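Local coordinates for protein cytochrome P450 (CYP102L1) (Mycobacterium phage Adler, PDB 6N6Q) that probably works as a haem monooxygenase of the cytochrome P450 family, activating dioxygen at a cysteine-bound iron to oxidise an organic substrate, at residues E104-A109 with G415-I420; K87-A92 with M96-N101; P115-E120 with P245-I250. All blocks are in the same frame, centred on the assembly; numbering follows the deposited sequence.

Contact 1. Residues E104-A109 with G415-I420; sequences ENWRKA and GERACI. With HEM (protoporphyrin IX containing Fe), chain E.
The haem-binding Cys loop of the P450 fold, with its Phe-x-x-Gly-x-Arg-x-Cys-x-Gly signature, meets the helix that carries the family's propionate-binding tryptophan where Arg417 crosses Trp106. The two side chains share one haem propionate. Trp106 directs its indole N-H at O1D, the NE1 to O1D distance being 2.7 Å with a nearly straight angle of 162°, while the carboxylate lies at the edge of the ring. Arg417 takes the other oxygen, with NE 2.9 Å from O2D; NH2 reaches the same atom at a longer distance. Both carboxylate oxygens are thus held by donors, which restrains rotation of the propionate and probably offsets its charge.

Arginine suits this place because its long aliphatic part can also cover the indole. CG of Arg417 sits 3.4 Å from CZ2 of Trp106, and CD lies over the five-membered ring. A bend at chi3 (60°) then brings the guanidinium past the pyrrole side, with CZ 3.9 Å from the five-membered-ring centroid. The planes are 40° apart, so the guanidinium tilts over the indole instead of stacking flat; the cation-pi contact is off-centre. NH1 of Arg417 probably bonds to the carbonyl of Ala99, and His110 stacks with the Trp106 ring.

Glu416, its chain extended beyond CG, approaches the benzene part obliquely. Gly415 to Ala418 form a type I turn that leads the backbone under the porphyrin. There Cys419 occupies the position of the proximal P450 ligand, its SG atom 2.8 Å from the haem iron.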
loop_
_atom_site.group_PDB
_atom_site.type_symbol
_atom_site.label_atom_id
_atom_site.label_comp_id
_atom_site.label_asym_id
_atom_site.label_seq_id
_atom_site.Cartn_x
_atom_site.Cartn_y
_atom_site.Cartn_z
ATOM N N GLU A 104 -6.961 20.188 11.409
ATOM C CA GLU A 104 -5.737 20.435 12.163
ATOM C C GLU A 104 -5.003 19.147 12.515
ATOM O O GLU A 104 -3.788 19.180 12.745
ATOM C CB GLU A 104 -6.067 21.217 13.437
ATOM C CG GLU A 104 -4.870 21.851 14.127
ATOM C CD GLU A 104 -5.229 22.437 15.481
ATOM O OE1 GLU A 104 -6.240 21.998 16.070
ATOM O OE2 GLU A 104 -4.506 23.340 15.956
ATOM N N ASN A 105 -5.704 18.016 12.554
ATOM C CA ASN A 105 -5.073 16.752 12.905
ATOM C C ASN A 105 -4.234 16.159 11.779
ATOM O O ASN A 105 -3.440 15.248 12.043
ATOM C CB ASN A 105 -6.129 15.739 13.346
ATOM C CG ASN A 105 -6.337 15.734 14.845
ATOM O OD1 ASN A 105 -5.445 16.112 15.603
ATOM N ND2 ASN A 105 -7.514 15.303 15.281
ATOM N N TRP A 106 -4.377 16.630 10.538
ATOM C CA TRP A 106 -3.463 16.137 9.515
ATOM C C TRP A 106 -2.092 16.784 9.645
ATOM O O TRP A 106 -1.067 16.101 9.565
ATOM C CB TRP A 106 -3.999 16.368 8.100
ATOM C CG TRP A 106 -2.937 15.978 7.115
ATOM C CD1 TRP A 106 -2.668 14.721 6.656
ATOM C CD2 TRP A 106 -1.949 16.837 6.532
ATOM N NE1 TRP A 106 -1.591 14.749 5.804
ATOM C CE2 TRP A 106 -1.132 16.036 5.711
ATOM C CE3 TRP A 106 -1.684 18.207 6.615
ATOM C CZ2 TRP A 106 -0.070 16.560 4.980
ATOM C CZ3 TRP A 106 -0.629 18.723 5.891
ATOM C CH2 TRP A 106 0.162 17.904 5.080
ATOM N N ARG A 107 -2.052 18.107 9.821
ATOM C CA ARG A 107 -0.764 18.789 9.897
ATOM C C ARG A 107 -0.023 18.426 11.176
ATOM O O ARG A 107 1.192 18.203 11.149
ATOM C CB ARG A 107 -0.957 20.300 9.796
ATOM C CG ARG A 107 0.342 21.063 9.603
ATOM C CD ARG A 107 0.216 22.500 10.072
ATOM N NE ARG A 107 -0.238 22.571 11.458
ATOM C CZ ARG A 107 0.549 22.381 12.513
ATOM N NH1 ARG A 107 1.836 22.105 12.342
ATOM N NH2 ARG A 107 0.049 22.463 13.739
ATOM N N LYS A 108 -0.739 18.360 12.302
ATOM C CA LYS A 108 -0.116 17.954 13.558
ATOM C C LYS A 108 0.523 16.577 13.428
ATOM O O LYS A 108 1.724 16.410 13.660
ATOM C CB LYS A 108 -1.151 17.965 14.685
ATOM C CG LYS A 108 -1.569 19.350 15.144
ATOM C CD LYS A 108 -2.561 19.269 16.296
ATOM C CE LYS A 108 -1.987 18.483 17.465
ATOM N NZ LYS A 108 -2.939 18.400 18.608
ATOM N N ALA A 109 -0.274 15.577 13.037
ATOM C CA ALA A 109 0.247 14.220 12.907
ATOM C C ALA A 109 1.380 14.153 11.890
ATOM O O ALA A 109 2.366 13.435 12.094
ATOM C CB ALA A 109 -0.879 13.263 12.517
ATOM N N GLY A 415 3.595 15.219 -3.638
ATOM C CA GLY A 415 3.326 16.337 -2.762
ATOM C C GLY A 415 3.535 16.022 -1.294
ATOM O O GLY A 415 4.028 14.959 -0.904
ATOM N N GLU A 416 3.143 16.990 -0.461
ATOM C CA GLU A 416 3.272 16.833 0.983
ATOM C C GLU A 416 2.431 15.681 1.515
ATOM O O GLU A 416 2.752 15.130 2.574
ATOM C CB GLU A 416 2.888 18.134 1.692
ATOM C CG GLU A 416 1.511 18.663 1.319
ATOM C CD GLU A 416 1.123 19.894 2.117
ATOM O OE1 GLU A 416 -0.006 20.396 1.929
ATOM O OE2 GLU A 416 1.947 20.360 2.933
ATOM N N ARG A 417 1.367 15.302 0.808
ATOM C CA ARG A 417 0.546 14.160 1.186
ATOM C C ARG A 417 0.856 12.925 0.350
ATOM O O ARG A 417 -0.030 12.100 0.104
ATOM C CB ARG A 417 -0.937 14.514 1.096
ATOM C CG ARG A 417 -1.328 15.663 2.003
ATOM C CD ARG A 417 -2.795 15.621 2.380
ATOM N NE ARG A 417 -3.154 14.397 3.089
ATOM C CZ ARG A 417 -4.362 14.157 3.591
ATOM N NH1 ARG A 417 -5.325 15.059 3.465
ATOM N NH2 ARG A 417 -4.608 13.016 4.219
ATOM N N ALA A 418 2.099 12.789 -0.102
ATOM C CA ALA A 418 2.558 11.521 -0.643
ATOM C C ALA A 418 2.744 10.525 0.501
ATOM O O ALA A 418 2.561 10.846 1.678
ATOM C CB ALA A 418 3.847 11.713 -1.437
ATOM N N CYS A 419 3.125 9.300 0.152
ATOM C CA CYS A 419 3.154 8.218 1.129
ATOM C C CYS A 419 4.232 8.455 2.180
ATOM O O CYS A 419 5.427 8.460 1.865
ATOM C CB CYS A 419 3.389 6.884 0.433
ATOM S SG CYS A 419 3.563 5.526 1.599
ATOM N N ILE A 420 3.811 8.626 3.435
ATOM C CA ILE A 420 4.769 8.781 4.523
ATOM C C ILE A 420 5.546 7.494 4.779
ATOM O O ILE A 420 6.631 7.536 5.371
ATOM C CB ILE A 420 4.057 9.249 5.807
ATOM C CG1 ILE A 420 5.068 9.814 6.810
ATOM C CG2 ILE A 420 3.282 8.107 6.435
ATOM C CD1 ILE A 420 4.457 10.234 8.130
HETATM C CHA HEM E . -0.243 7.650 1.367
HETATM C CHB HEM E . 0.890 4.059 -1.705
HETATM C CHC HEM E . 2.893 1.561 1.958
HETATM C CHD HEM E . 1.088 4.806 5.093
HETATM C C1A HEM E . -0.094 6.922 0.203
HETATM C C2A HEM E . -0.471 7.332 -1.137
HETATM C C3A HEM E . -0.159 6.344 -1.978
HETATM C C4A HEM E . 0.431 5.264 -1.212
HETATM C CMA HEM E . -0.393 6.358 -3.503
HETATM C CAA HEM E . -1.128 8.670 -1.538
HETATM C CBA HEM E . -2.640 8.534 -1.382
HETATM C CGA HEM E . -3.345 9.748 -1.930
HETATM O O1A HEM E . -2.672 10.623 -2.536
HETATM O O2A HEM E . -4.588 9.841 -1.761
HETATM C C1B HEM E . 1.583 3.097 -0.994
HETATM C C2B HEM E . 2.255 1.943 -1.557
HETATM C C3B HEM E . 2.812 1.247 -0.545
HETATM C C4B HEM E . 2.504 1.946 0.689
HETATM C CMB HEM E . 2.282 1.638 -3.073
HETATM C CAB HEM E . 3.642 -0.063 -0.575
HETATM C CBB HEM E . 3.931 -0.768 -1.676
HETATM C C1C HEM E . 2.613 2.225 3.136
HETATM C C2C HEM E . 3.081 1.872 4.461
HETATM C C3C HEM E . 2.592 2.754 5.334
HETATM C C4C HEM E . 1.784 3.717 4.596
HETATM C CMC HEM E . 3.988 0.676 4.822
HETATM C CAC HEM E . 2.882 2.690 6.854
HETATM C CBC HEM E . 2.418 3.594 7.722
HETATM C C1D HEM E . 0.578 5.866 4.367
HETATM C C2D HEM E . -0.032 7.067 4.908
HETATM C C3D HEM E . -0.396 7.849 3.884
HETATM C C4D HEM E . -0.034 7.178 2.650
HETATM C CMD HEM E . -0.228 7.386 6.407
HETATM C CAD HEM E . -1.083 9.230 3.992
HETATM C CBD HEM E . -0.035 10.319 4.197
HETATM C CGD HEM E . -0.693 11.677 4.207
HETATM O O1D HEM E . -0.171 12.592 4.897
HETATM O O2D HEM E . -1.743 11.847 3.533
HETATM N NA HEM E . 0.450 5.654 0.113
HETATM N NB HEM E . 1.756 3.065 0.375
HETATM N NC HEM E . 1.826 3.353 3.262
HETATM N ND HEM E . 0.558 5.972 2.987
HETATM FE FE HEM E . 1.027 4.435 1.698
#

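Contact 2. Residues K87-A92 with M96-N101. With HEM (protoporphyrin IX containing Fe), chain E; CAC (cacodylate ion), chain F.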
loop_
_atom_site.group_PDB
_atom_site.type_symbol
_atom_site.label_atom_id
_atom_site.label_comp_id
_atom_site.label_asym_id
_atom_site.label_seq_id
_atom_site.Cartn_x
_atom_site.Cartn_y
_atom_site.Cartn_z
ATOM N N LYS A 87 -15.270 7.398 2.417
ATOM C CA LYS A 87 -16.002 6.300 3.035
ATOM C C LYS A 87 -15.157 5.584 4.080
ATOM O O LYS A 87 -15.704 4.981 5.010
ATOM C CB LYS A 87 -16.483 5.327 1.959
ATOM C CG LYS A 87 -17.478 5.950 0.989
ATOM C CD LYS A 87 -17.264 5.460 -0.436
ATOM C CE LYS A 87 -17.621 3.994 -0.588
ATOM N NZ LYS A 87 -19.061 3.752 -0.303
ATOM N N LEU A 88 -13.831 5.644 3.953
ATOM C CA LEU A 88 -12.948 5.049 4.943
ATOM C C LEU A 88 -12.849 5.872 6.221
ATOM O O LEU A 88 -12.271 5.391 7.202
ATOM C CB LEU A 88 -11.551 4.847 4.352
ATOM C CG LEU A 88 -11.417 3.725 3.323
ATOM C CD1 LEU A 88 -9.975 3.598 2.861
ATOM C CD2 LEU A 88 -11.919 2.410 3.899
ATOM N N ARG A 89 -13.395 7.092 6.236
ATOM C CA ARG A 89 -13.407 7.882 7.461
ATOM C C ARG A 89 -14.264 7.240 8.544
ATOM O O ARG A 89 -14.072 7.534 9.728
ATOM C CB ARG A 89 -13.900 9.300 7.172
ATOM C CG ARG A 89 -12.988 10.097 6.251
ATOM C CD ARG A 89 -13.553 11.479 5.974
ATOM N NE ARG A 89 -13.722 12.257 7.198
ATOM C CZ ARG A 89 -12.808 13.087 7.689
ATOM N NH1 ARG A 89 -11.653 13.254 7.059
ATOM N NH2 ARG A 89 -13.050 13.756 8.807
ATOM N N SER A 90 -15.203 6.369 8.166
ATOM C CA SER A 90 -15.969 5.625 9.157
ATOM C C SER A 90 -15.098 4.651 9.937
ATOM O O SER A 90 -15.492 4.221 11.027
ATOM C CB SER A 90 -17.116 4.873 8.481
ATOM O OG SER A 90 -18.055 5.775 7.920
ATOM N N VAL A 91 -13.929 4.297 9.408
ATOM C CA VAL A 91 -12.995 3.391 10.071
ATOM C C VAL A 91 -11.794 4.151 10.629
ATOM O O VAL A 91 -11.507 4.082 11.824
ATOM C CB VAL A 91 -12.546 2.262 9.116
ATOM C CG1 VAL A 91 -11.521 1.367 9.793
ATOM C CG2 VAL A 91 -13.745 1.457 8.644
ATOM N N ALA A 92 -11.089 4.893 9.777
ATOM C CA ALA A 92 -9.851 5.559 10.156
ATOM C C ALA A 92 -10.048 7.000 10.614
ATOM O O ALA A 92 -9.072 7.636 11.027
ATOM C CB ALA A 92 -8.859 5.523 8.991
ATOM N N MET A 96 -4.072 10.222 9.179
ATOM C CA MET A 96 -3.280 10.889 8.149
ATOM C C MET A 96 -3.747 10.537 6.742
ATOM O O MET A 96 -3.585 11.341 5.818
ATOM C CB MET A 96 -1.799 10.537 8.304
ATOM C CG MET A 96 -1.090 11.281 9.423
ATOM S SD MET A 96 0.701 11.067 9.381
ATOM C CE MET A 96 1.073 11.705 7.750
ATOM N N PHE A 97 -4.334 9.356 6.557
ATOM C CA PHE A 97 -4.684 8.914 5.213
ATOM C C PHE A 97 -6.042 9.460 4.778
ATOM O O PHE A 97 -6.232 9.791 3.601
ATOM C CB PHE A 97 -4.664 7.384 5.156
ATOM C CG PHE A 97 -4.668 6.821 3.763
ATOM C CD1 PHE A 97 -3.779 7.281 2.806
ATOM C CD2 PHE A 97 -5.544 5.803 3.423
ATOM C CE1 PHE A 97 -3.778 6.750 1.526
ATOM C CE2 PHE A 97 -5.545 5.269 2.146
ATOM C CZ PHE A 97 -4.665 5.744 1.198
ATOM N N THR A 98 -6.986 9.582 5.709
ATOM C CA THR A 98 -8.351 9.969 5.384
ATOM C C THR A 98 -8.721 11.368 5.862
ATOM O O THR A 98 -9.866 11.787 5.668
ATOM C CB THR A 98 -9.338 8.951 5.970
ATOM O OG1 THR A 98 -9.075 8.775 7.369
ATOM C CG2 THR A 98 -9.203 7.611 5.258
ATOM N N ALA A 99 -7.795 12.101 6.473
ATOM C CA ALA A 99 -8.110 13.434 6.961
ATOM C C ALA A 99 -8.123 14.441 5.818
ATOM O O ALA A 99 -7.388 14.313 4.836
ATOM C CB ALA A 99 -7.105 13.875 8.025
ATOM N N TYR A 100 -8.980 15.449 5.953
ATOM C CA TYR A 100 -8.981 16.547 5.001
ATOM C C TYR A 100 -7.744 17.416 5.205
ATOM O O TYR A 100 -7.091 17.384 6.252
ATOM C CB TYR A 100 -10.247 17.393 5.147
ATOM C CG TYR A 100 -11.533 16.617 4.975
ATOM C CD1 TYR A 100 -11.879 16.071 3.745
ATOM C CD2 TYR A 100 -12.410 16.445 6.037
ATOM C CE1 TYR A 100 -13.056 15.364 3.583
ATOM C CE2 TYR A 100 -13.590 15.743 5.884
ATOM C CZ TYR A 100 -13.907 15.203 4.656
ATOM O OH TYR A 100 -15.081 14.501 4.502
ATOM N N ASN A 101 -7.421 18.202 4.176
ATOM C CA ASN A 101 -6.262 19.081 4.268
ATOM C C ASN A 101 -6.454 20.152 5.334
ATOM O O ASN A 101 -5.489 20.553 5.993
ATOM C CB ASN A 101 -5.982 19.725 2.909
ATOM C CG ASN A 101 -5.816 18.702 1.802
ATOM O OD1 ASN A 101 -4.784 18.038 1.701
ATOM N ND2 ASN A 101 -6.833 18.573 0.959
HETATM C CHA HEM E . -0.243 7.650 1.367
HETATM C CHB HEM E . 0.890 4.059 -1.705
HETATM C CHC HEM E . 2.893 1.561 1.958
HETATM C CHD HEM E . 1.088 4.806 5.093
HETATM C C1A HEM E . -0.094 6.922 0.203
HETATM C C2A HEM E . -0.471 7.332 -1.137
HETATM C C3A HEM E . -0.159 6.344 -1.978
HETATM C C4A HEM E . 0.431 5.264 -1.212
HETATM C CMA HEM E . -0.393 6.358 -3.503
HETATM C CAA HEM E . -1.128 8.670 -1.538
HETATM C CBA HEM E . -2.640 8.534 -1.382
HETATM C CGA HEM E . -3.345 9.748 -1.930
HETATM O O1A HEM E . -2.672 10.623 -2.536
HETATM O O2A HEM E . -4.588 9.841 -1.761
HETATM C C1B HEM E . 1.583 3.097 -0.994
HETATM C C2B HEM E . 2.255 1.943 -1.557
HETATM C C3B HEM E . 2.812 1.247 -0.545
HETATM C C4B HEM E . 2.504 1.946 0.689
HETATM C CMB HEM E . 2.282 1.638 -3.073
HETATM C CAB HEM E . 3.642 -0.063 -0.575
HETATM C CBB HEM E . 3.931 -0.768 -1.676
HETATM C C1C HEM E . 2.613 2.225 3.136
HETATM C C2C HEM E . 3.081 1.872 4.461
HETATM C C3C HEM E . 2.592 2.754 5.334
HETATM C C4C HEM E . 1.784 3.717 4.596
HETATM C CMC HEM E . 3.988 0.676 4.822
HETATM C CAC HEM E . 2.882 2.690 6.854
HETATM C CBC HEM E . 2.418 3.594 7.722
HETATM C C1D HEM E . 0.578 5.866 4.367
HETATM C C2D HEM E . -0.032 7.067 4.908
HETATM C C3D HEM E . -0.396 7.849 3.884
HETATM C C4D HEM E . -0.034 7.178 2.650
HETATM C CMD HEM E . -0.228 7.386 6.407
HETATM C CAD HEM E . -1.083 9.230 3.992
HETATM C CBD HEM E . -0.035 10.319 4.197
HETATM C CGD HEM E . -0.693 11.677 4.207
HETATM O O1D HEM E . -0.171 12.592 4.897
HETATM O O2D HEM E . -1.743 11.847 3.533
HETATM N NA HEM E . 0.450 5.654 0.113
HETATM N NB HEM E . 1.756 3.065 0.375
HETATM N NC HEM E . 1.826 3.353 3.262
HETATM N ND HEM E . 0.558 5.972 2.987
HETATM FE FE HEM E . 1.027 4.435 1.698
HETATM AS AS CAC F . -10.224 19.780 2.173
HETATM O O1 CAC F . -9.502 20.334 3.642
HETATM O O2 CAC F . -9.599 18.440 1.281
HETATM C C1 CAC F . -12.080 19.452 2.535
HETATM C C2 CAC F . -10.349 21.292 1.002
#
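Arg89 lays its guanidinium almost flat over one face of the Tyr100 ring, the two planes 18° apart. The overlap is at the rim of the phenol, with CZ of Arg89 3.3 Å from CE2 of Tyr100. CG of Arg89 lies beside the backbone N, and a bend at chi3 (60°) turns the end of the chain across the tyrosine. NH1 then gives a weak hydrogen bond to Thr98 O at 2.7 Å, lying at the edge of the guanidinium. NH2 pairs with Glu103, and the Tyr100 hydroxyl bonds to His86, so arginine and tyrosine are each fixed at their polar ends.

Thr98 serves both polar and apolar needs of this buried spot. With chi1 at 53°, OG1 stands between the backbone N and the carbonyl carbon and bonds to Gly93 O, while the methyl CG2 packs 3.7 Å from CB of Leu88. Ala92, with no side chain beyond CB, lets the Thr98 hydroxyl oxygen approach (CB to OG1 3.6 Å).

The Phe97 ring brings its edge to the haem, CD1 3.5 Å from CAD, making 96-101 part of the haem-pocket wall. The contact folds the segment leading to helix 104-113 back against the short helix 89-92, with helix 183-196 against Leu88 and helix 265-296 touching Ala92 and Phe97.

Contact 3. Residues P115-E120 with P245-I250. With HEM (protoporphyrin IX containing Fe), chain E.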
loop_
_atom_site.group_PDB
_atom_site.type_symbol
_atom_site.label_atom_id
_atom_site.label_comp_id
_atom_site.label_asym_id
_atom_site.label_seq_id
_atom_site.Cartn_x
_atom_site.Cartn_y
_atom_site.Cartn_z
ATOM N N PRO A 115 9.507 12.130 11.628
ATOM C CA PRO A 115 10.777 11.543 12.090
ATOM C C PRO A 115 10.698 10.047 12.336
ATOM O O PRO A 115 11.746 9.391 12.394
ATOM C CB PRO A 115 11.072 12.305 13.391
ATOM C CG PRO A 115 10.263 13.554 13.299
ATOM C CD PRO A 115 9.023 13.160 12.568
ATOM N N ALA A 116 9.499 9.488 12.481
ATOM C CA ALA A 116 9.326 8.061 12.712
ATOM C C ALA A 116 9.321 7.247 11.427
ATOM O O ALA A 116 9.177 6.022 11.488
ATOM C CB ALA A 116 8.028 7.807 13.485
ATOM N N PHE A 117 9.472 7.894 10.269
ATOM C CA PHE A 117 9.409 7.211 8.985
ATOM C C PHE A 117 10.607 7.513 8.095
ATOM O O PHE A 117 10.578 7.173 6.907
ATOM C CB PHE A 117 8.115 7.574 8.249
ATOM C CG PHE A 117 6.901 6.868 8.776
ATOM C CD1 PHE A 117 6.526 5.636 8.266
ATOM C CD2 PHE A 117 6.134 7.436 9.779
ATOM C CE1 PHE A 117 5.410 4.983 8.746
ATOM C CE2 PHE A 117 5.016 6.787 10.265
ATOM C CZ PHE A 117 4.653 5.559 9.748
ATOM N N THR A 118 11.651 8.139 8.628
ATOM C CA THR A 118 12.830 8.445 7.839
ATOM C C THR A 118 13.728 7.215 7.716
ATOM O O THR A 118 13.478 6.163 8.311
ATOM C CB THR A 118 13.608 9.602 8.462
ATOM O OG1 THR A 118 14.077 9.219 9.762
ATOM C CG2 THR A 118 12.720 10.829 8.590
ATOM N N LYS A 119 14.790 7.363 6.922
ATOM C CA LYS A 119 15.767 6.286 6.777
ATOM C C LYS A 119 16.432 5.976 8.109
ATOM O O LYS A 119 16.681 4.808 8.433
ATOM C CB LYS A 119 16.819 6.662 5.729
ATOM C CG LYS A 119 16.371 6.556 4.271
ATOM C CD LYS A 119 15.354 7.627 3.896
ATOM C CE LYS A 119 15.817 9.015 4.319
ATOM N NZ LYS A 119 14.665 9.944 4.498
ATOM N N GLU A 120 16.728 7.015 8.894
ATOM C CA GLU A 120 17.277 6.816 10.232
ATOM C C GLU A 120 16.328 5.994 11.095
ATOM O O GLU A 120 16.751 5.073 11.803
ATOM C CB GLU A 120 17.552 8.172 10.882
ATOM C CG GLU A 120 17.717 8.122 12.392
ATOM C CD GLU A 120 17.434 9.461 13.049
ATOM O OE1 GLU A 120 16.941 10.376 12.353
ATOM O OE2 GLU A 120 17.701 9.598 14.261
ATOM N N PRO A 245 12.465 5.281 20.922
ATOM C CA PRO A 245 11.013 5.385 20.737
ATOM C C PRO A 245 10.581 4.872 19.373
ATOM O O PRO A 245 11.257 5.089 18.364
ATOM C CB PRO A 245 10.747 6.889 20.879
ATOM C CG PRO A 245 12.040 7.534 20.522
ATOM C CD PRO A 245 13.108 6.602 21.021
ATOM N N ASP A 246 9.447 4.179 19.353
ATOM C CA ASP A 246 8.852 3.699 18.119
ATOM C C ASP A 246 7.734 4.657 17.693
ATOM O O ASP A 246 7.668 5.799 18.161
ATOM C CB ASP A 246 8.373 2.251 18.307
ATOM C CG ASP A 246 7.341 2.105 19.414
ATOM O OD1 ASP A 246 6.944 3.125 20.015
ATOM O OD2 ASP A 246 6.925 0.958 19.684
ATOM N N MET A 247 6.848 4.197 16.807
ATOM C CA MET A 247 5.782 5.064 16.312
ATOM C C MET A 247 4.798 5.422 17.417
ATOM O O MET A 247 4.366 6.576 17.522
ATOM C CB MET A 247 5.056 4.391 15.149
ATOM C CG MET A 247 5.959 4.015 13.991
ATOM S SD MET A 247 5.061 3.196 12.663
ATOM C CE MET A 247 6.414 2.727 11.587
ATOM N N LEU A 248 4.427 4.446 18.248
ATOM C CA LEU A 248 3.499 4.720 19.339
ATOM C C LEU A 248 4.132 5.628 20.386
ATOM O O LEU A 248 3.459 6.503 20.945
ATOM C CB LEU A 248 3.033 3.406 19.966
ATOM C CG LEU A 248 2.107 3.486 21.182
ATOM C CD1 LEU A 248 0.912 4.381 20.892
ATOM C CD2 LEU A 248 1.647 2.094 21.579
ATOM N N ASP A 249 5.426 5.441 20.661
ATOM C CA ASP A 249 6.104 6.281 21.643
ATOM C C ASP A 249 6.116 7.741 21.211
ATOM O O ASP A 249 5.843 8.636 22.018
ATOM C CB ASP A 249 7.530 5.783 21.868
ATOM C CG ASP A 249 7.586 4.513 22.691
ATOM O OD1 ASP A 249 6.771 4.371 23.629
ATOM O OD2 ASP A 249 8.449 3.655 22.406
ATOM N N ILE A 250 6.425 8.001 19.940
ATOM C CA ILE A 250 6.485 9.380 19.463
ATOM C C ILE A 250 5.105 10.026 19.504
ATOM O O ILE A 250 4.976 11.220 19.802
ATOM C CB ILE A 250 7.104 9.430 18.055
ATOM C CG1 ILE A 250 8.548 8.926 18.098
ATOM C CG2 ILE A 250 7.064 10.845 17.497
ATOM C CD1 ILE A 250 9.268 9.003 16.763
HETATM C CHA HEM E . -0.243 7.650 1.367
HETATM C CHB HEM E . 0.890 4.059 -1.705
HETATM C CHC HEM E . 2.893 1.561 1.958
HETATM C CHD HEM E . 1.088 4.806 5.093
HETATM C C1A HEM E . -0.094 6.922 0.203
HETATM C C2A HEM E . -0.471 7.332 -1.137
HETATM C C3A HEM E . -0.159 6.344 -1.978
HETATM C C4A HEM E . 0.431 5.264 -1.212
HETATM C CMA HEM E . -0.393 6.358 -3.503
HETATM C CAA HEM E . -1.128 8.670 -1.538
HETATM C CBA HEM E . -2.640 8.534 -1.382
HETATM C CGA HEM E . -3.345 9.748 -1.930
HETATM O O1A HEM E . -2.672 10.623 -2.536
HETATM O O2A HEM E . -4.588 9.841 -1.761
HETATM C C1B HEM E . 1.583 3.097 -0.994
HETATM C C2B HEM E . 2.255 1.943 -1.557
HETATM C C3B HEM E . 2.812 1.247 -0.545
HETATM C C4B HEM E . 2.504 1.946 0.689
HETATM C CMB HEM E . 2.282 1.638 -3.073
HETATM C CAB HEM E . 3.642 -0.063 -0.575
HETATM C CBB HEM E . 3.931 -0.768 -1.676
HETATM C C1C HEM E . 2.613 2.225 3.136
HETATM C C2C HEM E . 3.081 1.872 4.461
HETATM C C3C HEM E . 2.592 2.754 5.334
HETATM C C4C HEM E . 1.784 3.717 4.596
HETATM C CMC HEM E . 3.988 0.676 4.822
HETATM C CAC HEM E . 2.882 2.690 6.854
HETATM C CBC HEM E . 2.418 3.594 7.722
HETATM C C1D HEM E . 0.578 5.866 4.367
HETATM C C2D HEM E . -0.032 7.067 4.908
HETATM C C3D HEM E . -0.396 7.849 3.884
HETATM C C4D HEM E . -0.034 7.178 2.650
HETATM C CMD HEM E . -0.228 7.386 6.407
HETATM C CAD HEM E . -1.083 9.230 3.992
HETATM C CBD HEM E . -0.035 10.319 4.197
HETATM C CGD HEM E . -0.693 11.677 4.207
HETATM O O1D HEM E . -0.171 12.592 4.897
HETATM O O2D HEM E . -1.743 11.847 3.533
HETATM N NA HEM E . 0.450 5.654 0.113
HETATM N NB HEM E . 1.756 3.065 0.375
HETATM N NC HEM E . 1.826 3.353 3.262
HETATM N ND HEM E . 0.558 5.972 2.987
HETATM FE FE HEM E . 1.027 4.435 1.698
#
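Phe117 meets Met247 at about a right angle, the thioether approaching the CE1-CZ end of the ring. CE of Met247 lies 3.8 Å from CE1 of Phe117, and SD is 4.6 Å from the ring centroid in an oblique Met-aromatic contact. Methionine is well suited to this: with CG beside the backbone N (chi1 -57°) and the rest of the chain extended, it carries its polarisable sulfur and terminal methyl from the helix to the aromatic group. Next to this pair, the methyl of Ala116 touches CD1 of Ile250 at 3.7 Å, and the smallness of alanine lets the backbones come near.

The phenylalanine has a further neighbour in the haem, whose vinyl carbon CBC is 3.5 Å from CE1 of Phe117. Phe275 packs edge-to-face against the same ring.

Farther out, Asp246 and Asp249 set the start of helix 247-253. Asp249 N donates to Asp246 OD1 at 2.8 Å, nearly along the C-O axis, and Asp246 N returns a bond to Asp249 OD2. Arg235 forms salt bridges to both aspartates, which probably eases the closeness of two carboxylates. On the other side of the contact, Thr118 is the N-cap of helix 119-145. Asp246 and Asp249 thus form a capping box at the start of helix 247-253, whose Met247 and Ile250 pack on the link between helices 104-113 and 119-145; Phe117 of that link lines the haem pocket.

Three contacts border one haem from different places. Contacts 1 and 2, with centres about 12 Å apart, meet directly: Arg417 NH1 lies 2.6 Å from Ala99 O, a probable hydrogen bond, tying the Cys loop to the segment before helix 104-113. Contact 1 reaches contact 3, about 15 Å away between centres, through packing of Ile420 O against Phe117 CB at 3.2 Å. Contacts 2 and 3 do not touch; their nearest atoms are about 6 Å apart. Contact 1 holds a propionate and supplies the cysteine beside the iron, 96-101 of contact 2 lies along the propionate side, and contact 3 reaches a vinyl group.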